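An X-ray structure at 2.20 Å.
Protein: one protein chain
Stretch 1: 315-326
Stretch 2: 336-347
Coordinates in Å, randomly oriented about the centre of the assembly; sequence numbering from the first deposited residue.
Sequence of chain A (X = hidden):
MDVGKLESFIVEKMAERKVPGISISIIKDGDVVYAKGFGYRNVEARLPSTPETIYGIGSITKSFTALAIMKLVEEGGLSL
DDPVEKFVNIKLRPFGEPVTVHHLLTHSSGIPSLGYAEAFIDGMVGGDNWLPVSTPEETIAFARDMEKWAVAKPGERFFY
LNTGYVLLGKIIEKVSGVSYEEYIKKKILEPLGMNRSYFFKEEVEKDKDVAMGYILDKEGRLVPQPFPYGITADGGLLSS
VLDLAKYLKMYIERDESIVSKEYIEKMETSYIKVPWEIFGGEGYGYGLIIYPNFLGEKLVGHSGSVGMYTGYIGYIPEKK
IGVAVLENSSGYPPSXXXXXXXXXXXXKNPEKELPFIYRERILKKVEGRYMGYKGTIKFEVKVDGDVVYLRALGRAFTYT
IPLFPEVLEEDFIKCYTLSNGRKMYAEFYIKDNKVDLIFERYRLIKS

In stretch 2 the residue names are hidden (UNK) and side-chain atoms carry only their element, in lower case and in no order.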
# COMPACT_ATOMS: atom_id res chain seq x y z
N TYR A 315 -33.65 21.15 -35.11
CA TYR A 315 -34.38 22.24 -35.71
C TYR A 315 -35.88 22.00 -35.64
O TYR A 315 -36.34 20.87 -35.51
CB TYR A 315 -33.95 22.43 -37.18
CG TYR A 315 -34.23 21.23 -38.08
CD1 TYR A 315 -33.46 20.06 -38.00
CD2 TYR A 315 -35.28 21.26 -38.99
CE1 TYR A 315 -33.74 18.95 -38.81
CE2 TYR A 315 -35.56 20.16 -39.80
CZ TYR A 315 -34.79 19.01 -39.71
OH TYR A 315 -35.10 17.93 -40.50
N ILE A 316 -36.64 23.08 -35.71
CA ILE A 316 -38.09 23.00 -35.66
C ILE A 316 -38.59 23.76 -36.88
O ILE A 316 -38.77 24.98 -36.84
CB ILE A 316 -38.63 23.63 -34.36
CG1 ILE A 316 -38.05 22.87 -33.16
CG2 ILE A 316 -40.17 23.59 -34.34
CD1 ILE A 316 -38.49 23.38 -31.80
N PRO A 317 -38.80 23.04 -38.00
CA PRO A 317 -39.27 23.58 -39.28
C PRO A 317 -40.46 24.52 -39.14
O PRO A 317 -40.50 25.57 -39.77
CB PRO A 317 -39.63 22.33 -40.07
CG PRO A 317 -38.67 21.34 -39.57
CD PRO A 317 -38.72 21.57 -38.08
N GLU A 318 -41.42 24.13 -38.30
CA GLU A 318 -42.60 24.95 -38.07
C GLU A 318 -42.28 26.38 -37.66
O GLU A 318 -42.88 27.32 -38.16
CB GLU A 318 -43.47 24.31 -36.98
CG GLU A 318 -44.40 23.20 -37.46
CD GLU A 318 -45.57 23.73 -38.26
OE1 GLU A 318 -46.46 22.91 -38.61
OE2 GLU A 318 -45.61 24.95 -38.54
N LYS A 319 -41.33 26.53 -36.73
CA LYS A 319 -40.94 27.85 -36.23
C LYS A 319 -39.68 28.36 -36.91
O LYS A 319 -39.19 29.44 -36.60
CB LYS A 319 -40.72 27.79 -34.72
CG LYS A 319 -41.99 27.60 -33.90
CD LYS A 319 -42.88 28.84 -33.96
CE LYS A 319 -44.18 28.66 -33.18
NZ LYS A 319 -45.05 27.58 -33.76
N LYS A 320 -39.16 27.56 -37.84
CA LYS A 320 -37.95 27.89 -38.58
C LYS A 320 -36.74 28.22 -37.70
O LYS A 320 -35.99 29.15 -37.98
CB LYS A 320 -38.23 29.04 -39.54
CG LYS A 320 -38.97 28.58 -40.79
CD LYS A 320 -39.18 29.71 -41.77
CE LYS A 320 -40.11 30.78 -41.19
NZ LYS A 320 -40.34 31.87 -42.17
N ILE A 321 -36.54 27.42 -36.66
CA ILE A 321 -35.41 27.62 -35.77
C ILE A 321 -34.56 26.35 -35.72
O ILE A 321 -35.04 25.26 -36.05
CB ILE A 321 -35.90 27.99 -34.34
CG1 ILE A 321 -37.04 27.06 -33.92
CG2 ILE A 321 -36.36 29.46 -34.31
CD1 ILE A 321 -37.55 27.28 -32.51
N GLY A 322 -33.30 26.49 -35.34
CA GLY A 322 -32.42 25.33 -35.28
C GLY A 322 -31.19 25.64 -34.46
O GLY A 322 -30.80 26.80 -34.35
N VAL A 323 -30.58 24.62 -33.87
CA VAL A 323 -29.40 24.81 -33.05
C VAL A 323 -28.34 23.72 -33.23
O VAL A 323 -28.66 22.53 -33.34
CB VAL A 323 -29.77 24.87 -31.54
CG1 VAL A 323 -28.55 25.28 -30.71
CG2 VAL A 323 -30.92 25.83 -31.33
N ALA A 324 -27.08 24.14 -33.25
CA ALA A 324 -25.97 23.22 -33.39
C ALA A 324 -25.03 23.48 -32.21
O ALA A 324 -24.67 24.63 -31.95
CB ALA A 324 -25.24 23.46 -34.70
N VAL A 325 -24.67 22.41 -31.51
CA VAL A 325 -23.77 22.47 -30.36
C VAL A 325 -22.68 21.39 -30.47
O VAL A 325 -22.98 20.20 -30.64
CB VAL A 325 -24.53 22.27 -29.03
CG1 VAL A 325 -23.56 22.34 -27.85
CG2 VAL A 325 -25.62 23.31 -28.89
N LEU A 326 -21.42 21.81 -30.37
CA LEU A 326 -20.31 20.87 -30.43
C LEU A 326 -19.52 20.96 -29.12
O LEU A 326 -19.40 22.03 -28.54
CB LEU A 326 -19.40 21.18 -31.63
CG LEU A 326 -20.06 20.89 -32.99
CD1 LEU A 326 -19.07 21.16 -34.12
CD2 LEU A 326 -20.53 19.45 -33.02
N UNK A 336 -28.81 18.80 -24.29
CA UNK A 336 -29.39 19.58 -23.19
C UNK A 336 -29.17 21.07 -23.43
O UNK A 336 -30.08 21.89 -23.24
c UNK A 336 -30.38 15.69 -21.80
c UNK A 336 -28.83 17.28 -20.15
c UNK A 336 -29.98 16.95 -22.22
o UNK A 336 -30.40 13.99 -20.15
c UNK A 336 -28.78 19.15 -21.86
c UNK A 336 -29.99 15.23 -20.56
c UNK A 336 -29.20 17.77 -21.40
c UNK A 336 -29.22 16.01 -19.72
N UNK A 337 -27.96 21.42 -23.85
CA UNK A 337 -27.63 22.81 -24.14
C UNK A 337 -28.48 23.28 -25.34
O UNK A 337 -29.08 24.35 -25.31
c UNK A 337 -26.14 22.96 -24.47
c UNK A 337 -23.82 22.75 -23.41
c UNK A 337 -25.31 22.60 -23.23
c UNK A 337 -25.84 24.38 -24.95
N UNK A 338 -28.53 22.46 -26.38
CA UNK A 338 -29.30 22.79 -27.57
C UNK A 338 -30.76 23.06 -27.23
O UNK A 338 -31.34 24.07 -27.65
c UNK A 338 -29.20 21.66 -28.59
N UNK A 339 -31.36 22.17 -26.44
CA UNK A 339 -32.76 22.32 -26.06
C UNK A 339 -33.02 23.54 -25.17
O UNK A 339 -34.09 24.14 -25.24
c UNK A 339 -34.03 17.32 -27.06
s UNK A 339 -33.52 18.23 -25.60
c UNK A 339 -33.03 19.82 -26.31
c UNK A 339 -33.24 21.03 -25.40
N UNK A 340 -32.03 23.92 -24.37
CA UNK A 340 -32.15 25.08 -23.49
C UNK A 340 -32.30 26.33 -24.38
O UNK A 340 -33.12 27.21 -24.11
c UNK A 340 -31.13 27.94 -19.28
c UNK A 340 -30.99 26.18 -21.47
c UNK A 340 -30.74 27.55 -21.63
c UNK A 340 -30.88 25.22 -22.64
o UNK A 340 -31.15 28.78 -18.20
c UNK A 340 -31.32 25.72 -20.19
c UNK A 340 -31.39 26.59 -19.10
c UNK A 340 -30.81 28.43 -20.54
N UNK A 341 -31.50 26.40 -25.44
CA UNK A 341 -31.55 27.52 -26.37
C UNK A 341 -32.88 27.49 -27.13
O UNK A 341 -33.57 28.51 -27.23
c UNK A 341 -30.37 27.45 -27.34
N UNK A 342 -33.25 26.32 -27.66
CA UNK A 342 -34.50 26.19 -28.39
C UNK A 342 -35.68 26.67 -27.55
O UNK A 342 -36.55 27.39 -28.04
c UNK A 342 -33.88 22.73 -30.05
c UNK A 342 -34.72 24.74 -28.82
c UNK A 342 -34.12 24.92 -31.23
c UNK A 342 -33.78 24.23 -29.92
N UNK A 343 -35.70 26.29 -26.27
CA UNK A 343 -36.76 26.70 -25.37
C UNK A 343 -36.84 28.22 -25.26
O UNK A 343 -37.93 28.81 -25.31
c UNK A 343 -36.54 26.10 -23.99
N UNK A 344 -35.68 28.86 -25.09
CA UNK A 344 -35.63 30.31 -24.99
C UNK A 344 -36.23 30.95 -26.24
O UNK A 344 -37.06 31.86 -26.16
c UNK A 344 -34.19 30.77 -24.80
c UNK A 344 -33.55 30.38 -23.47
c UNK A 344 -32.08 30.79 -23.47
c UNK A 344 -34.31 31.04 -22.33
N UNK A 345 -35.78 30.47 -27.40
CA UNK A 345 -36.27 30.97 -28.68
C UNK A 345 -37.77 30.76 -28.84
O UNK A 345 -38.44 31.54 -29.54
c UNK A 345 -34.06 30.62 -30.03
c UNK A 345 -33.97 32.01 -30.65
c UNK A 345 -33.40 29.60 -30.93
c UNK A 345 -35.53 30.26 -29.82
N UNK A 346 -38.30 29.71 -28.22
CA UNK A 346 -39.72 29.40 -28.28
C UNK A 346 -40.48 30.16 -27.19
O UNK A 346 -41.67 29.91 -26.96
c UNK A 346 -39.65 25.52 -28.80
c UNK A 346 -39.62 26.97 -29.28
c UNK A 346 -40.62 27.17 -30.40
c UNK A 346 -39.95 27.90 -28.11
N UNK A 347 -39.78 31.06 -26.50
CA UNK A 347 -40.41 31.84 -25.45
C UNK A 347 -40.81 31.07 -24.21
O UNK A 347 -41.67 31.53 -23.45

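Position 336 carries one carbon followed by a six-carbon ring bearing a single oxygen, the composition of a tyrosine. No side-chain atom touches stretch 1, so the assignment to Tyr336 rests on the atoms alone.

Position 337 has four carbons, forked at the first, with one arm two carbons long. This beta-branched pattern identifies Ile337. Its CA-to-CB bond points toward the strand, and its CG2 lies 4.1 Å from Val325 CG2.

Position 338 has a single side-chain carbon and is therefore Ala338. Although its CB points sideways, it sits 4.0 Å from Val325 CG2 and 4.2 Å from Val323 CG1. The backbones are close here: Val323 CA and Ala338 CA are 5.8 Å apart, and Val325 CG2 reaches within 3.9 Å of Ala338 N.

Position 339 is an unbranched chain of two carbons, a sulfur and a terminal carbon, which defines Met339. Its CA-to-CB bond points away, and the side chain makes no contact with stretch 1.

Position 340 again shows one carbon and a six-carbon ring with one oxygen: Tyr340. The side chain is out of reach of the strand, and its OH is hydrogen-bonded elsewhere in the structure.

Position 341, one helical turn beyond Ala338, has one carbon, giving Ala341. Its CB points toward the strand and meets Val323 CG2 at 4.3 Å.

Position 342 has four carbons forked at the second, the leucine pattern. For Leu342 the CA-to-CB bond runs sideways, but with chi1 m and chi2 t the end of the side chain comes nearer: CD2 packs 3.3 Å from Val323 CG2, a tight apolar contact, and lies 4.4 Å from Gly322 CA.

Position 343 bears one carbon directed away from stretch 1, without contact; it is Ala343.

Position 344 has four carbons forked at the second and is Leu344, out of reach of stretch 1.

Position 345 repeats that fork and is Leu345. Its CB points toward the strand and lies 4.5 Å from Ile321 CD1.

Position 346 shows the same four-carbon fork, hence Leu346. It is the first residue after the helix to leave helical phi/psi, yet its side chain still reaches stretch 1: CD2 is 3.7 Å from Ile321 CD1 and 3.8 Å from Lys319 CG, while CD1 is 3.9 Å from Ile316 CD1.

Position 347 has no side-chain atoms and is Gly347; its phi of 69° favours glycine.

The contact is apolar packing without hydrogen bonds across the stretches, burying 517 Å² in total. Strand 321-326 and helix 336-345 run at 151°, closer to antiparallel than parallel, with their axes approaching to 8.0 Å. Alternation in the strand directs Ile321, Val323 and Val325 toward the helix, whereas Ala324 points away. These three side chains meet successive parts of stretch 2 in reverse order: Val325 at Ile337 and Ala338, Val323 at Ala338, Ala341 and Leu342, and Ile321 at Leu342, Leu345 and Leu346.

Stretch 2, residues 336-347: YIAMYALALLLG
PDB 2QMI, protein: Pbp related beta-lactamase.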